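Local coordinates for protein cytochrome P450 monooxygenase (Rhodococcus sp. ECU0066, PDB 6KBH) that probably works as a self-sufficient monooxygenase, passing electrons through FMN and a 2Fe-2S cluster to a cysteine-ligated heme, at residues 473-478 with 501-506; 512-517 with 562-567; 518-523 with 543-548. All coordinates share one frame; numbering follows the deposited sequence.

Contact 1 (473-478 with 501-506); sequences IARTMA and PLPKWS
Arg475 and Met477 both reach across to the loop around Leu502. Arg475 meets Pro503, and Met477 meets Leu502, tip to tip. Arg475 comes first. Its guanidinium lies against Pro501, Leu502 and Pro503. The carbonyl oxygen of Pro501 sits at the edge of the group, near its plane. NH2 of Arg475 gives this Pro501 O a weak hydrogen bond of 3.0 Å, with an angle of 129° at the hydrogen. Pro503 lies over one face instead. Its CD is 3.5 Å from NH1 of Arg475, nearer the rim than the centre. Asp496 adds a long, weak ion pair to the same NH2. An alanine at Arg475 would probably leave the Pro501 carbonyl without this donor and open a gap beside the Pro503 ring.

Two residues on, Met477 points to the same loop but makes a purely apolar contact. Its CE touches CD2 of Leu502 at 3.3 Å. Phe534 of strand 533-536 packs on both side chains. The contact thus fastens the loop between strands 489-496 and 510-515 to the start of strand 475-486. This is plain packing in the antiparallel flavin-binding domain of the ferredoxin-reductase type, away from the cofactor sites.

Contact 2 (512-517 with 562-567); sequences DVDCGA and RVRGPR
Asp514 and Arg562 belong to neighbouring antiparallel strands, 510-515 and 560-567, in the flavin-binding sheet of the ferredoxin-reductase-type domain. The axes of the short segments 512-515 and 562-567 come within 4.7 Å, at 167° between their directions. Asp512 and Arg564 form a hydrogen-bonded pair, with Arg564 N giving a bond of 2.8 Å to Asp512 O. Val513 and Val563 form the next, non-hydrogen-bonded pair. Their side chains lie on one face of the sheet, and those of Asp512 and Arg564 on the other. Asp514 N then binds Arg562 O at 3.0 Å.

The side chain of Asp514 links two arginines. Its CB passes 3.9 Å from the backbone O of Arg562. CG stands beside the backbone N of its own residue (chi1 -73°), and the two oxygens part from there. OD1 accepts a hydrogen bond from NH1 of Arg564 at 3.1 Å, on its syn side. OD2 lies over a face of the Arg562 guanidinium, 3.1 Å from NE. The carboxylate plane of Asp514 and the guanidinium plane of Arg562 are 83° apart. No N-H of Arg562 points at this oxygen, so the pairing is one of charge alone. The three residues form a salt-bridge network. Arg564 has a stronger partner beyond the pair, because its NH2 forms a salt bridge with Asp734, which lines the 2Fe-2S cluster pocket.

At the other end the side chains of Arg567 and Asp512 cross at about a right angle. NH2 of Arg567 also binds the carbonyl O of Cys740, a ligand of the cluster. That bond joins the strand end to the cluster-binding loop. In the Arg567-Asp512 salt bridge, NH2 of Arg567 meets Asp512 OD2 at 3.0 Å, on the syn side of that oxygen.

Contact 3 (518-523 with 543-548); sequences VSRQYS and ESRGGS. With FMN (flavin mononucleotide), chain B.
Arg520 and Arg545 meet around the phosphate of FMN, in the flavin-binding site of the ferredoxin-reductase fold. Strand 518-523 carries the family's Arg-x-Tyr-Ser motif, and the other segment leads into helix 547-554.

Ser544 begins the grip. Its OG faces O2P of FMN, at a modelled distance too short to be relied on. Arg545 follows. Its CG lies 3.3 Å from NH2 of Arg520, and its NE stands over one face of that guanidinium. The two guanidinium planes are 74° apart. These like charges are probably made tolerable by the phosphate, and by Glu737, which forms a salt bridge with NH1 of Arg545. NH2 of Arg545 makes a weak bond to O3' of the ribityl chain. NH2 of Arg520 binds O1P at 2.7 Å. NE of Arg520 also faces O1P, but doubtfully close.

Gly546 is the N-cap of the helix. At its backbone angles a CB would jam against the carbonyl O of Arg545, which calls for glycine. At Gly547 a side chain would run into NE of Arg520. The CA of Gly547 instead packs against CG2 of Val518 at 4.0 Å, and its N binds O1P at 3.1 Å. The phosphate thus sits at the helix start, where the helix dipole would probably favour its charge. Tyr522 contributes a weak hydrogen bond between OH and O4'. Ser548 closes the segment: its backbone N binds O2P at 2.7 Å, with an angle of 160° at the hydrogen.

In the fold
All three contacts belong to the six-stranded flavin-binding sheet, and all are partly buried. Contact 2 lies inside it, joining two adjacent strands by backbone bonds and partly buried ion pairs. None of its touching residues is exposed, whereas contacts 1 and 3 include one exposed residue each. Those two attach a non-strand segment to a strand. Contact 1 holds a loop to the sheet, partly by apolar packing. Contact 3 lies at an outermost strand and gets its cohesion mainly from the FMN phosphate. Contact 2 touches contact 1 at Val563 N and Arg475 O, and contact 3 at Val513 N and Arg520 O. The arginines face different partners: a loop carbonyl and proline ring in contact 1, aspartates in contact 2, the phosphate in contact 3.

Contact 1 (473-478 with 501-506)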
loop_
_atom_site.group_PDB
_atom_site.type_symbol
_atom_site.label_atom_id
_atom_site.label_comp_id
_atom_site.label_asym_id
_atom_site.label_seq_id
_atom_site.Cartn_x
_atom_site.Cartn_y
_atom_site.Cartn_z
ATOM N N ILE A 473 -6.092 4.566 5.413
ATOM C CA ILE A 473 -6.380 5.762 6.197
ATOM C C ILE A 473 -7.355 5.406 7.307
ATOM O O ILE A 473 -8.313 4.650 7.098
ATOM C CB ILE A 473 -6.939 6.900 5.322
ATOM C CG1 ILE A 473 -8.290 6.517 4.704
ATOM C CG2 ILE A 473 -5.931 7.313 4.271
ATOM C CD1 ILE A 473 -9.085 7.707 4.204
ATOM N N ALA A 474 -7.116 5.936 8.500
ATOM C CA ALA A 474 -8.012 5.602 9.589
ATOM C C ALA A 474 -7.862 6.609 10.708
ATOM O O ALA A 474 -6.808 7.224 10.881
ATOM C CB ALA A 474 -7.752 4.200 10.121
ATOM N N ARG A 475 -8.927 6.746 11.477
ATOM C CA ARG A 475 -8.933 7.554 12.680
ATOM C C ARG A 475 -8.702 6.624 13.863
ATOM O O ARG A 475 -9.335 5.573 13.958
ATOM C CB ARG A 475 -10.262 8.284 12.810
ATOM C CG ARG A 475 -10.555 9.163 11.613
ATOM C CD ARG A 475 -12.045 9.317 11.387
ATOM N NE ARG A 475 -12.561 10.555 11.974
ATOM C CZ ARG A 475 -12.978 11.615 11.284
ATOM N NH1 ARG A 475 -12.934 11.624 9.958
ATOM N NH2 ARG A 475 -13.438 12.678 11.929
ATOM N N THR A 476 -7.771 6.982 14.737
ATOM C CA THR A 476 -7.545 6.205 15.951
ATOM C C THR A 476 -8.358 6.854 17.061
ATOM O O THR A 476 -7.952 7.865 17.644
ATOM C CB THR A 476 -6.064 6.135 16.294
ATOM O OG1 THR A 476 -5.697 7.287 17.068
ATOM C CG2 THR A 476 -5.242 6.087 15.016
ATOM N N MET A 477 -9.526 6.285 17.338
ATOM C CA MET A 477 -10.386 6.809 18.382
ATOM C C MET A 477 -10.073 6.153 19.722
ATOM O O MET A 477 -9.340 5.164 19.810
ATOM C CB MET A 477 -11.863 6.618 18.030
ATOM C CG MET A 477 -12.336 7.363 16.795
ATOM S SD MET A 477 -13.744 6.555 16.048
ATOM C CE MET A 477 -14.983 7.759 16.299
ATOM N N ALA A 478 -10.649 6.720 20.775
ATOM C CA ALA A 478 -10.466 6.240 22.132
ATOM C C ALA A 478 -11.792 5.729 22.667
ATOM O O ALA A 478 -12.861 6.254 22.333
ATOM C CB ALA A 478 -9.919 7.347 23.047
ATOM N N PRO A 501 -14.645 17.058 14.156
ATOM C CA PRO A 501 -15.876 16.258 14.101
ATOM C C PRO A 501 -15.818 15.098 13.118
ATOM O O PRO A 501 -15.137 15.143 12.090
ATOM C CB PRO A 501 -16.938 17.283 13.685
ATOM C CG PRO A 501 -16.408 18.588 14.179
ATOM C CD PRO A 501 -14.914 18.492 13.964
ATOM N N LEU A 502 -16.569 14.056 13.458
ATOM C CA LEU A 502 -16.697 12.788 12.764
ATOM C C LEU A 502 -17.678 12.918 11.597
ATOM O O LEU A 502 -18.578 13.763 11.627
ATOM C CB LEU A 502 -17.188 11.707 13.726
ATOM C CG LEU A 502 -16.402 11.295 14.980
ATOM C CD1 LEU A 502 -16.194 12.425 15.978
ATOM C CD2 LEU A 502 -17.158 10.177 15.649
ATOM N N PRO A 503 -17.524 12.093 10.560
ATOM C CA PRO A 503 -18.423 12.176 9.405
ATOM C C PRO A 503 -19.885 11.975 9.780
ATOM O O PRO A 503 -20.228 11.364 10.794
ATOM C CB PRO A 503 -17.933 11.044 8.495
ATOM C CG PRO A 503 -16.498 10.887 8.843
ATOM C CD PRO A 503 -16.401 11.168 10.318
ATOM N N LYS A 504 -20.754 12.518 8.932
ATOM C CA LYS A 504 -22.165 12.177 8.989
ATOM C C LYS A 504 -22.355 10.757 8.477
ATOM O O LYS A 504 -21.671 10.321 7.547
ATOM C CB LYS A 504 -22.982 13.156 8.147
ATOM C CG LYS A 504 -22.924 14.599 8.627
ATOM C CD LYS A 504 -22.897 15.575 7.458
ATOM C CE LYS A 504 -22.695 17.007 7.935
ATOM N NZ LYS A 504 -23.976 17.641 8.354
ATOM N N TRP A 505 -23.280 10.023 9.092
ATOM C CA TRP A 505 -23.566 8.659 8.675
ATOM C C TRP A 505 -25.067 8.421 8.720
ATOM O O TRP A 505 -25.746 8.871 9.648
ATOM C CB TRP A 505 -22.838 7.632 9.556
ATOM C CG TRP A 505 -23.086 7.795 11.025
ATOM C CD1 TRP A 505 -22.368 8.560 11.901
ATOM C CD2 TRP A 505 -24.121 7.170 11.795
ATOM N NE1 TRP A 505 -22.895 8.452 13.165
ATOM C CE2 TRP A 505 -23.972 7.605 13.128
ATOM C CE3 TRP A 505 -25.161 6.287 11.487
ATOM C CZ2 TRP A 505 -24.822 7.186 14.150
ATOM C CZ3 TRP A 505 -26.004 5.873 12.503
ATOM C CH2 TRP A 505 -25.830 6.322 13.818
ATOM N N SER A 506 -25.576 7.730 7.707
ATOM C CA SER A 506 -26.978 7.354 7.658
ATOM C C SER A 506 -27.172 5.986 8.309
ATOM O O SER A 506 -26.216 5.305 8.685
ATOM C CB SER A 506 -27.481 7.358 6.214
ATOM O OG SER A 506 -26.637 6.585 5.378
#

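Contact 2 (512-517 with 562-567)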
loop_
_atom_site.group_PDB
_atom_site.type_symbol
_atom_site.label_atom_id
_atom_site.label_comp_id
_atom_site.label_asym_id
_atom_site.label_seq_id
_atom_site.Cartn_x
_atom_site.Cartn_y
_atom_site.Cartn_z
ATOM N N ASP A 512 -15.158 -0.377 10.348
ATOM C CA ASP A 512 -14.151 -1.425 10.436
ATOM C C ASP A 512 -13.174 -1.061 11.549
ATOM O O ASP A 512 -12.396 -0.110 11.420
ATOM C CB ASP A 512 -13.439 -1.609 9.099
ATOM C CG ASP A 512 -14.404 -1.905 7.968
ATOM O OD1 ASP A 512 -15.580 -1.501 8.071
ATOM O OD2 ASP A 512 -13.994 -2.559 6.986
ATOM N N VAL A 513 -13.224 -1.818 12.640
ATOM C CA VAL A 513 -12.432 -1.559 13.835
ATOM C C VAL A 513 -11.463 -2.717 14.028
ATOM O O VAL A 513 -11.865 -3.885 13.974
ATOM C CB VAL A 513 -13.333 -1.376 15.071
ATOM C CG1 VAL A 513 -14.380 -2.478 15.138
ATOM C CG2 VAL A 513 -12.500 -1.345 16.334
ATOM N N ASP A 514 -10.188 -2.397 14.243
ATOM C CA ASP A 514 -9.163 -3.424 14.405
ATOM C C ASP A 514 -9.290 -4.078 15.772
ATOM O O ASP A 514 -8.883 -3.498 16.781
ATOM C CB ASP A 514 -7.774 -2.817 14.235
ATOM C CG ASP A 514 -7.461 -2.482 12.801
ATOM O OD1 ASP A 514 -8.339 -2.688 11.938
ATOM O OD2 ASP A 514 -6.333 -2.017 12.537
ATOM N N CYS A 515 -9.815 -5.303 15.817
ATOM C CA CYS A 515 -9.968 -6.015 17.086
ATOM C C CYS A 515 -8.719 -6.858 17.323
ATOM O O CYS A 515 -8.678 -8.066 17.078
ATOM C CB CYS A 515 -11.234 -6.860 17.079
ATOM S SG CYS A 515 -12.687 -5.980 16.481
ATOM N N GLY A 516 -7.681 -6.194 17.819
ATOM C CA GLY A 516 -6.399 -6.864 17.963
ATOM C C GLY A 516 -5.745 -7.028 16.606
ATOM O O GLY A 516 -5.596 -6.066 15.845
ATOM N N ALA A 517 -5.360 -8.262 16.286
ATOM C CA ALA A 517 -4.696 -8.552 15.022
ATOM C C ALA A 517 -5.663 -8.705 13.854
ATOM O O ALA A 517 -5.211 -8.961 12.732
ATOM C CB ALA A 517 -3.843 -9.816 15.153
ATOM N N ARG A 562 -7.875 1.630 16.075
ATOM C CA ARG A 562 -7.926 2.136 14.715
ATOM C C ARG A 562 -9.261 1.738 14.097
ATOM O O ARG A 562 -9.683 0.584 14.183
ATOM C CB ARG A 562 -6.765 1.592 13.876
ATOM C CG ARG A 562 -7.044 1.605 12.399
ATOM C CD ARG A 562 -5.760 1.796 11.593
ATOM N NE ARG A 562 -5.164 0.532 11.161
ATOM C CZ ARG A 562 -5.363 -0.032 9.970
ATOM N NH1 ARG A 562 -6.131 0.555 9.064
ATOM N NH2 ARG A 562 -4.778 -1.180 9.678
ATOM N N VAL A 563 -9.941 2.697 13.488
ATOM C CA VAL A 563 -11.321 2.526 13.067
ATOM C C VAL A 563 -11.503 3.297 11.774
ATOM O O VAL A 563 -11.259 4.509 11.727
ATOM C CB VAL A 563 -12.288 3.005 14.159
ATOM C CG1 VAL A 563 -11.877 4.346 14.718
ATOM C CG2 VAL A 563 -13.690 3.060 13.647
ATOM N N ARG A 564 -11.912 2.593 10.724
ATOM C CA ARG A 564 -11.878 3.110 9.360
ATOM C C ARG A 564 -13.284 3.482 8.922
ATOM O O ARG A 564 -14.184 2.639 8.955
ATOM C CB ARG A 564 -11.265 2.072 8.423
ATOM C CG ARG A 564 -9.858 1.695 8.848
ATOM C CD ARG A 564 -9.022 1.147 7.710
ATOM N NE ARG A 564 -9.376 -0.223 7.352
ATOM C CZ ARG A 564 -9.069 -1.292 8.080
ATOM N NH1 ARG A 564 -8.417 -1.162 9.229
ATOM N NH2 ARG A 564 -9.427 -2.496 7.661
ATOM N N GLY A 565 -13.433 4.718 8.436
ATOM C CA GLY A 565 -14.684 5.443 8.398
ATOM C C GLY A 565 -15.911 4.697 7.912
ATOM O O GLY A 565 -15.835 3.663 7.240
ATOM N N PRO A 566 -17.077 5.240 8.249
ATOM C CA PRO A 566 -18.342 4.576 7.917
ATOM C C PRO A 566 -18.498 4.313 6.428
ATOM O O PRO A 566 -18.342 5.210 5.596
ATOM C CB PRO A 566 -19.397 5.569 8.418
ATOM C CG PRO A 566 -18.704 6.354 9.484
ATOM C CD PRO A 566 -17.285 6.481 9.015
ATOM N N ARG A 567 -18.785 3.061 6.094
ATOM C CA ARG A 567 -19.439 2.698 4.846
ATOM C C ARG A 567 -20.799 2.091 5.161
ATOM O O ARG A 567 -21.121 1.801 6.316
ATOM C CB ARG A 567 -18.597 1.718 4.024
ATOM C CG ARG A 567 -17.105 1.811 4.229
ATOM C CD ARG A 567 -16.401 1.080 3.101
ATOM N NE ARG A 567 -16.269 -0.347 3.381
ATOM C CZ ARG A 567 -15.334 -0.871 4.163
ATOM N NH1 ARG A 567 -14.436 -0.089 4.746
ATOM N NH2 ARG A 567 -15.293 -2.182 4.362
#

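Contact 3 (518-523 with 543-548)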
loop_
_atom_site.group_PDB
_atom_site.type_symbol
_atom_site.label_atom_id
_atom_site.label_comp_id
_atom_site.label_asym_id
_atom_site.label_seq_id
_atom_site.Cartn_x
_atom_site.Cartn_y
_atom_site.Cartn_z
ATOM N N VAL A 518 -6.970 -8.556 14.078
ATOM C CA VAL A 518 -7.958 -8.662 13.014
ATOM C C VAL A 518 -8.831 -7.416 13.010
ATOM O O VAL A 518 -8.870 -6.647 13.973
ATOM C CB VAL A 518 -8.842 -9.922 13.148
ATOM C CG1 VAL A 518 -8.125 -11.137 12.586
ATOM C CG2 VAL A 518 -9.239 -10.141 14.598
ATOM N N SER A 519 -9.537 -7.226 11.900
ATOM C CA SER A 519 -10.535 -6.176 11.767
ATOM C C SER A 519 -11.909 -6.803 11.584
ATOM O O SER A 519 -12.066 -7.778 10.844
ATOM C CB SER A 519 -10.218 -5.250 10.586
ATOM O OG SER A 519 -10.472 -5.884 9.344
ATOM N N ARG A 520 -12.898 -6.247 12.277
ATOM C CA ARG A 520 -14.289 -6.636 12.120
ATOM C C ARG A 520 -15.119 -5.370 11.960
ATOM O O ARG A 520 -14.685 -4.275 12.324
ATOM C CB ARG A 520 -14.794 -7.455 13.320
ATOM C CG ARG A 520 -13.950 -8.680 13.654
ATOM C CD ARG A 520 -14.298 -9.863 12.764
ATOM N NE ARG A 520 -13.639 -11.086 13.211
ATOM C CZ ARG A 520 -12.550 -11.601 12.649
ATOM N NH1 ARG A 520 -11.991 -11.000 11.609
ATOM N NH2 ARG A 520 -12.021 -12.720 13.126
ATOM N N GLN A 521 -16.321 -5.524 11.412
ATOM C CA GLN A 521 -17.252 -4.416 11.262
ATOM C C GLN A 521 -18.446 -4.601 12.185
ATOM O O GLN A 521 -18.942 -5.716 12.355
ATOM C CB GLN A 521 -17.743 -4.274 9.820
ATOM C CG GLN A 521 -16.653 -4.370 8.783
ATOM C CD GLN A 521 -16.805 -5.597 7.920
ATOM O OE1 GLN A 521 -17.728 -5.688 7.109
ATOM N NE2 GLN A 521 -15.909 -6.559 8.098
ATOM N N TYR A 522 -18.908 -3.495 12.764
ATOM C CA TYR A 522 -20.060 -3.493 13.656
ATOM C C TYR A 522 -20.915 -2.269 13.361
ATOM O O TYR A 522 -20.392 -1.152 13.322
ATOM C CB TYR A 522 -19.609 -3.514 15.123
ATOM C CG TYR A 522 -18.711 -4.691 15.461
ATOM C CD1 TYR A 522 -19.161 -5.985 15.292
ATOM C CD2 TYR A 522 -17.413 -4.512 15.932
ATOM C CE1 TYR A 522 -18.374 -7.072 15.579
ATOM C CE2 TYR A 522 -16.602 -5.616 16.226
ATOM C CZ TYR A 522 -17.102 -6.894 16.041
ATOM O OH TYR A 522 -16.374 -8.031 16.306
ATOM N N SER A 523 -22.218 -2.481 13.155
ATOM C CA SER A 523 -23.144 -1.383 12.888
ATOM C C SER A 523 -23.083 -0.326 13.991
ATOM O O SER A 523 -22.578 -0.558 15.097
ATOM C CB SER A 523 -24.574 -1.911 12.759
ATOM O OG SER A 523 -24.695 -2.811 11.672
ATOM N N GLU A 543 -18.858 -18.999 19.452
ATOM C CA GLU A 543 -17.848 -19.576 18.574
ATOM C C GLU A 543 -17.167 -18.402 17.874
ATOM O O GLU A 543 -17.670 -17.890 16.868
ATOM C CB GLU A 543 -18.475 -20.547 17.577
ATOM C CG GLU A 543 -17.497 -21.480 16.888
ATOM C CD GLU A 543 -18.196 -22.446 15.951
ATOM O OE1 GLU A 543 -19.419 -22.286 15.747
ATOM O OE2 GLU A 543 -17.529 -23.359 15.419
ATOM N N SER A 544 -16.025 -17.977 18.411
ATOM C CA SER A 544 -15.383 -16.728 18.019
ATOM C C SER A 544 -14.001 -17.017 17.453
ATOM O O SER A 544 -13.144 -17.572 18.150
ATOM C CB SER A 544 -15.277 -15.776 19.210
ATOM O OG SER A 544 -14.607 -14.581 18.845
ATOM N N ARG A 545 -13.781 -16.621 16.199
ATOM C CA ARG A 545 -12.470 -16.751 15.576
ATOM C C ARG A 545 -11.442 -15.781 16.152
ATOM O O ARG A 545 -10.290 -15.797 15.704
ATOM C CB ARG A 545 -12.592 -16.559 14.060
ATOM C CG ARG A 545 -13.617 -15.515 13.655
ATOM C CD ARG A 545 -14.384 -15.839 12.374
ATOM N NE ARG A 545 -15.062 -14.638 11.891
ATOM C CZ ARG A 545 -15.787 -14.554 10.779
ATOM N NH1 ARG A 545 -15.959 -15.614 9.998
ATOM N NH2 ARG A 545 -16.347 -13.397 10.456
ATOM N N GLY A 546 -11.821 -14.936 17.111
ATOM C CA GLY A 546 -10.850 -14.129 17.829
ATOM C C GLY A 546 -11.201 -12.662 17.979
ATOM O O GLY A 546 -10.779 -12.014 18.942
ATOM N N GLY A 547 -11.967 -12.123 17.029
ATOM C CA GLY A 547 -12.286 -10.704 17.071
ATOM C C GLY A 547 -13.246 -10.353 18.192
ATOM O O GLY A 547 -13.016 -9.404 18.949
ATOM N N SER A 548 -14.340 -11.110 18.311
ATOM C CA SER A 548 -15.316 -10.814 19.354
ATOM C C SER A 548 -14.749 -11.097 20.738
ATOM O O SER A 548 -15.038 -10.365 21.689
ATOM C CB SER A 548 -16.602 -11.610 19.129
ATOM O OG SER A 548 -16.503 -12.905 19.686
HETATM N N1 FMN B . -20.423 -7.956 10.029
HETATM C C2 FMN B . -20.495 -7.360 8.830
HETATM O O2 FMN B . -19.951 -7.928 7.828
HETATM N N3 FMN B . -21.116 -6.188 8.647
HETATM C C4 FMN B . -21.694 -5.583 9.704
HETATM O O4 FMN B . -22.330 -4.397 9.546
HETATM C C4A FMN B . -21.637 -6.179 10.963
HETATM N N5 FMN B . -22.216 -5.565 12.007
HETATM C C5A FMN B . -22.150 -6.146 13.211
HETATM C C6 FMN B . -22.757 -5.489 14.266
HETATM C C7 FMN B . -22.722 -6.042 15.524
HETATM C C7M FMN B . -23.434 -5.198 16.611
HETATM C C8 FMN B . -22.084 -7.267 15.753
HETATM C C8M FMN B . -22.016 -7.910 17.123
HETATM C C9 FMN B . -21.488 -7.933 14.687
HETATM C C9A FMN B . -21.504 -7.371 13.407
HETATM N N10 FMN B . -20.928 -7.990 12.352
HETATM C C10 FMN B . -20.986 -7.398 11.126
HETATM C "C1'" FMN B . -20.193 -9.285 12.498
HETATM C "C2'" FMN B . -18.755 -9.084 12.904
HETATM O "O2'" FMN B . -17.983 -8.499 11.937
HETATM C "C3'" FMN B . -18.116 -10.389 13.301
HETATM O "O3'" FMN B . -18.183 -11.380 12.309
HETATM C "C4'" FMN B . -18.709 -10.917 14.626
HETATM O "O4'" FMN B . -18.885 -10.052 15.682
HETATM C "C5'" FMN B . -17.802 -12.015 15.257
HETATM O "O5'" FMN B . -16.370 -11.797 15.223
HETATM P P FMN B . -15.423 -13.021 15.491
HETATM O O1P FMN B . -14.074 -12.773 14.867
HETATM O O2P FMN B . -15.220 -13.231 16.958
HETATM O O3P FMN B . -16.070 -14.232 14.894
#